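Local structure of hypothetical protein PA3696 (Pseudomonas aeruginosa, 1YOX) at residues A94-S99 with F158-G163; A34-Y39 with V90-P95. The protein is of unknown function, although its membership of the AIM24 (mitochondrial biogenesis) family places it in the cupin clan, and it assembles as a trimer of beta-rich subunits. One frame throughout, in Å; residues are numbered along the deposited sequence.

How the contacts relate
Both contacts are buried, and each pairs an outermost strand of one of the chain's own sheets antiparallel with its inner neighbour, but in different sheets. Contact 1 lies nearer the core, its centre about 8 Å from that of the chain, and joins strands 98-104 and 156-162. Contact 2, about 13 Å out, joins strands 37-40 and 88-92. A94 and P95 belong to both: the chain leaves strand 88-92, turns through 93-97 and enters strand 98-104. Contact 1 centres on a histidine gripped by alanine and tyrosine, beside glycines. Contact 2 has backbone bonds around a bulge, with alanines set against large M37, F92 and Y39. Both meet the second subunit, which is bonded to contact 2 and continues its sheet.

Contact 1 (A94-S99 with F158-G163); sequences APYPGS and FVHAGG
H160 packs against A94 and Y96 on the inside of the turn, and here the packing is tight. Its CG stands anti to the backbone N (chi1 169°), and the imidazole lies beneath A94 CB, a CH-pi contact with the methyl only 3.3 Å from the ring centroid. A small residue suits that spot because the methyl sits directly over the ring centre. H160 and Y96 form an offset edge-to-face pair with planes at 87°, closest at H160 CD2 to Y96 CE1, 3.4 Å. G162 CA meets the rim of the tyrosine ring. Beside this cluster the backbones pair: A161 N to S99 O (2.9 Å) and G163 N to P97 O (2.9 Å) are fairly straight, whereas S99 N to A161 O (3.0 Å) bends to 138°. G98 must be glycine: at its backbone angles a CB would jam against P97 O and run into A161 O and G162 CA. The looser side is that of S99, partly exposed, whose OG stays 4.2 Å from A161 O. Y96 OH bonds to D117 O; Y96 and P97 pack on L230 of helix 227-237, and on the other flank of strand 156-162 the F158 backbone bonds L120 and C121 of strand 119-123.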
loop_
_atom_site.group_PDB
_atom_site.type_symbol
_atom_site.label_atom_id
_atom_site.label_comp_id
_atom_site.label_asym_id
_atom_site.label_seq_id
_atom_site.Cartn_x
_atom_site.Cartn_y
_atom_site.Cartn_z
ATOM N N ALA C 94 4.771 9.837 -2.616
ATOM C CA ALA C 94 5.531 9.334 -1.462
ATOM C C ALA C 94 5.903 7.846 -1.674
ATOM O O ALA C 94 5.276 7.161 -2.483
ATOM C CB ALA C 94 4.736 9.528 -0.188
ATOM N N PRO C 95 6.931 7.346 -0.949
ATOM C CA PRO C 95 7.340 5.948 -1.131
ATOM C C PRO C 95 6.599 4.931 -0.279
ATOM O O PRO C 95 7.144 3.860 0.016
ATOM C CB PRO C 95 8.830 5.979 -0.804
ATOM C CG PRO C 95 9.012 7.180 0.139
ATOM C CD PRO C 95 7.786 8.060 0.035
ATOM N N TYR C 96 5.365 5.242 0.107
ATOM C CA TYR C 96 4.502 4.288 0.825
ATOM C C TYR C 96 3.046 4.662 0.498
ATOM O O TYR C 96 2.786 5.814 0.126
ATOM C CB TYR C 96 4.791 4.279 2.342
ATOM C CG TYR C 96 4.839 5.640 2.984
ATOM C CD1 TYR C 96 3.723 6.180 3.610
ATOM C CD2 TYR C 96 6.011 6.393 2.964
ATOM C CE1 TYR C 96 3.763 7.452 4.192
ATOM C CE2 TYR C 96 6.061 7.648 3.526
ATOM C CZ TYR C 96 4.938 8.174 4.122
ATOM O OH TYR C 96 5.031 9.423 4.674
ATOM N N PRO C 97 2.113 3.693 0.595
ATOM C CA PRO C 97 0.754 3.840 0.093
ATOM C C PRO C 97 -0.073 4.845 0.896
ATOM O O PRO C 97 -0.005 4.859 2.133
ATOM C CB PRO C 97 0.143 2.450 0.296
ATOM C CG PRO C 97 1.230 1.566 0.628
ATOM C CD PRO C 97 2.317 2.369 1.197
ATOM N N GLY C 98 -0.862 5.651 0.194
ATOM C CA GLY C 98 -1.745 6.576 0.853
ATOM C C GLY C 98 -2.076 7.752 -0.028
ATOM O O GLY C 98 -1.720 7.774 -1.201
ATOM N N SER C 99 -2.745 8.739 0.547
ATOM C CA SER C 99 -3.262 9.801 -0.284
ATOM C C SER C 99 -2.564 11.145 -0.122
ATOM O O SER C 99 -1.831 11.380 0.818
ATOM C CB SER C 99 -4.778 9.910 -0.116
ATOM O OG SER C 99 -5.116 9.773 1.233
ATOM N N PHE C 158 1.933 20.260 -0.562
ATOM C CA PHE C 158 1.275 18.971 -0.729
ATOM C C PHE C 158 1.922 18.023 0.274
ATOM O O PHE C 158 3.161 17.914 0.357
ATOM C CB PHE C 158 1.433 18.442 -2.158
ATOM C CG PHE C 158 0.950 19.399 -3.209
ATOM C CD1 PHE C 158 1.755 20.468 -3.620
ATOM C CD2 PHE C 158 -0.334 19.266 -3.756
ATOM C CE1 PHE C 158 1.300 21.386 -4.568
ATOM C CE2 PHE C 158 -0.800 20.179 -4.733
ATOM C CZ PHE C 158 0.025 21.232 -5.138
ATOM N N VAL C 159 1.074 17.378 1.065
ATOM C CA VAL C 159 1.547 16.499 2.096
ATOM C C VAL C 159 0.899 15.142 1.841
ATOM O O VAL C 159 -0.157 15.073 1.221
ATOM C CB VAL C 159 1.278 17.052 3.574
ATOM C CG1 VAL C 159 2.033 18.375 3.841
ATOM C CG2 VAL C 159 -0.185 17.220 3.856
ATOM N N HIS C 160 1.526 14.072 2.331
ATOM C CA HIS C 160 1.025 12.736 2.083
ATOM C C HIS C 160 0.647 12.010 3.394
ATOM O O HIS C 160 1.411 12.044 4.354
ATOM C CB HIS C 160 2.110 11.974 1.311
ATOM C CG HIS C 160 1.861 10.504 1.193
ATOM N ND1 HIS C 160 1.305 9.935 0.068
ATOM C CD2 HIS C 160 2.121 9.481 2.043
ATOM C CE1 HIS C 160 1.238 8.624 0.224
ATOM N NE2 HIS C 160 1.722 8.323 1.415
ATOM N N ALA C 161 -0.506 11.345 3.411
ATOM C CA ALA C 161 -0.937 10.515 4.551
ATOM C C ALA C 161 -0.957 9.026 4.223
ATOM O O ALA C 161 -1.695 8.600 3.340
ATOM C CB ALA C 161 -2.318 10.964 5.062
ATOM N N GLY C 162 -0.138 8.236 4.932
ATOM C CA GLY C 162 -0.105 6.768 4.740
ATOM C C GLY C 162 -1.415 6.114 5.161
ATOM O O GLY C 162 -1.960 6.419 6.243
ATOM N N GLY C 163 -1.928 5.199 4.340
ATOM C CA GLY C 163 -3.224 4.589 4.615
ATOM C C GLY C 163 -4.292 5.641 4.362
ATOM O O GLY C 163 -4.306 6.248 3.300
#

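Contact 2 (A34-Y39 with V90-P95)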
loop_
_atom_site.group_PDB
_atom_site.type_symbol
_atom_site.label_atom_id
_atom_site.label_comp_id
_atom_site.label_asym_id
_atom_site.label_seq_id
_atom_site.Cartn_x
_atom_site.Cartn_y
_atom_site.Cartn_z
ATOM N N ALA C 34 13.976 14.726 -4.360
ATOM C CA ALA C 34 14.035 14.183 -5.744
ATOM C C ALA C 34 13.669 12.710 -5.906
ATOM O O ALA C 34 13.388 12.270 -7.036
ATOM C CB ALA C 34 15.405 14.472 -6.408
ATOM N N GLY C 35 13.727 11.952 -4.800
ATOM C CA GLY C 35 13.293 10.549 -4.768
ATOM C C GLY C 35 11.780 10.372 -4.871
ATOM O O GLY C 35 11.306 9.278 -5.116
ATOM N N ALA C 36 11.025 11.459 -4.703
ATOM C CA ALA C 36 9.573 11.455 -4.919
ATOM C C ALA C 36 9.083 11.634 -6.381
ATOM O O ALA C 36 7.936 11.299 -6.688
ATOM C CB ALA C 36 8.899 12.438 -4.008
HETATM N N MSE C 37 9.932 12.125 -7.277
HETATM C CA MSE C 37 9.504 12.338 -8.656
HETATM C C MSE C 37 9.248 11.028 -9.419
HETATM O O MSE C 37 10.082 10.104 -9.394
HETATM C CB MSE C 37 10.508 13.216 -9.412
HETATM C CG MSE C 37 11.497 12.435 -10.254
HETATM SE SE MSE C 37 10.880 12.152 -12.105
HETATM C CE MSE C 37 10.490 13.985 -12.238
ATOM N N ASN C 38 8.107 10.965 -10.098
ATOM C CA ASN C 38 7.751 9.825 -10.958
ATOM C C ASN C 38 8.069 10.064 -12.430
ATOM O O ASN C 38 8.513 9.135 -13.129
ATOM C CB ASN C 38 6.263 9.535 -10.918
ATOM C CG ASN C 38 5.743 9.182 -9.544
ATOM O OD1 ASN C 38 4.599 9.511 -9.236
ATOM N ND2 ASN C 38 6.532 8.483 -8.734
ATOM N N TYR C 39 7.763 11.271 -12.919
ATOM C CA TYR C 39 7.978 11.625 -14.309
ATOM C C TYR C 39 7.996 13.126 -14.534
ATOM O O TYR C 39 7.449 13.903 -13.759
ATOM C CB TYR C 39 6.966 10.942 -15.264
ATOM C CG TYR C 39 5.528 11.412 -15.110
ATOM C CD1 TYR C 39 4.614 10.646 -14.397
ATOM C CD2 TYR C 39 5.085 12.622 -15.666
ATOM C CE1 TYR C 39 3.311 11.049 -14.224
ATOM C CE2 TYR C 39 3.749 13.047 -15.482
ATOM C CZ TYR C 39 2.873 12.240 -14.763
ATOM O OH TYR C 39 1.548 12.586 -14.549
ATOM N N VAL C 90 5.414 17.805 -14.005
ATOM C CA VAL C 90 6.223 16.890 -13.189
ATOM C C VAL C 90 5.305 16.270 -12.137
ATOM O O VAL C 90 4.599 17.001 -11.463
ATOM C CB VAL C 90 7.319 17.620 -12.370
ATOM C CG1 VAL C 90 8.400 16.643 -11.924
ATOM C CG2 VAL C 90 7.914 18.784 -13.104
ATOM N N ALA C 91 5.352 14.950 -11.965
ATOM C CA ALA C 91 4.559 14.270 -10.942
ATOM C C ALA C 91 5.408 13.737 -9.748
ATOM O O ALA C 91 6.587 13.363 -9.919
ATOM C CB ALA C 91 3.710 13.148 -11.566
ATOM N N PHE C 92 4.791 13.718 -8.560
ATOM C CA PHE C 92 5.438 13.321 -7.308
ATOM C C PHE C 92 4.528 12.383 -6.550
ATOM O O PHE C 92 3.316 12.543 -6.620
ATOM C CB PHE C 92 5.754 14.540 -6.420
ATOM C CG PHE C 92 6.616 15.561 -7.096
ATOM C CD1 PHE C 92 6.048 16.731 -7.611
ATOM C CD2 PHE C 92 7.980 15.341 -7.249
ATOM C CE1 PHE C 92 6.811 17.664 -8.244
ATOM C CE2 PHE C 92 8.783 16.264 -7.891
ATOM C CZ PHE C 92 8.208 17.447 -8.386
ATOM N N ALA C 93 5.123 11.390 -5.872
ATOM C CA ALA C 93 4.421 10.470 -4.942
ATOM C C ALA C 93 5.356 10.053 -3.795
ATOM O O ALA C 93 6.590 9.948 -3.972
ATOM C CB ALA C 93 3.917 9.256 -5.653
ATOM N N ALA C 94 4.771 9.837 -2.616
ATOM C CA ALA C 94 5.531 9.334 -1.462
ATOM C C ALA C 94 5.903 7.846 -1.674
ATOM O O ALA C 94 5.276 7.161 -2.483
ATOM C CB ALA C 94 4.736 9.528 -0.188
ATOM N N PRO C 95 6.931 7.346 -0.949
ATOM C CA PRO C 95 7.340 5.948 -1.131
ATOM C C PRO C 95 6.599 4.931 -0.279
ATOM O O PRO C 95 7.144 3.860 0.016
ATOM C CB PRO C 95 8.830 5.979 -0.804
ATOM C CG PRO C 95 9.012 7.180 0.139
ATOM C CD PRO C 95 7.786 8.060 0.035
HETATM O O HOH W 1 9.382 8.778 -2.961
#
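A91 faces two residues, N38 and Y39, across a classic beta bulge in the antiparallel pairing of strands 37-40 and 88-92. N38, with helical psi (-43°) inside an otherwise extended strand, supplies the extra residue. A91 uses both its polar backbone atoms: its O accepts from N38 N at 2.8 Å, the donor standing above the carbonyl plane, and its N gives to Y39 O at 3.0 Å, within that carbonyl's plane. Before the bulge, A36 O takes A93 N at 2.9 Å and also receives a weak bond from R229 of the second subunit, whose guanidinium bonds M37 O as well. A water donates to A93 O and G35 O, linking the turn at G35 to the backbone at A93. On the inner side of strand 88-92, the backbones of V90 and F92 bond those of I22 and V20. F92 O accepts from T19 OG1, and Y39 OH is held by E21.

M37 and F92, a non-hydrogen-bonded pair, share one face, M37 CB lying 3.8 Å from F92 CE2; the F92 ring runs on into the core against F80, V30 and L120. The M37 (selenomethionine) and V90 side chains cross at about a right angle. On the other face Y39 CG stands between the backbone N and the carbonyl carbon (chi1 67°). The ring lies across A91, small enough to fit underneath: A91 CB sits 3.6 Å from the Y39 ring centroid, displaced toward the rim where CE1 and CZ lie.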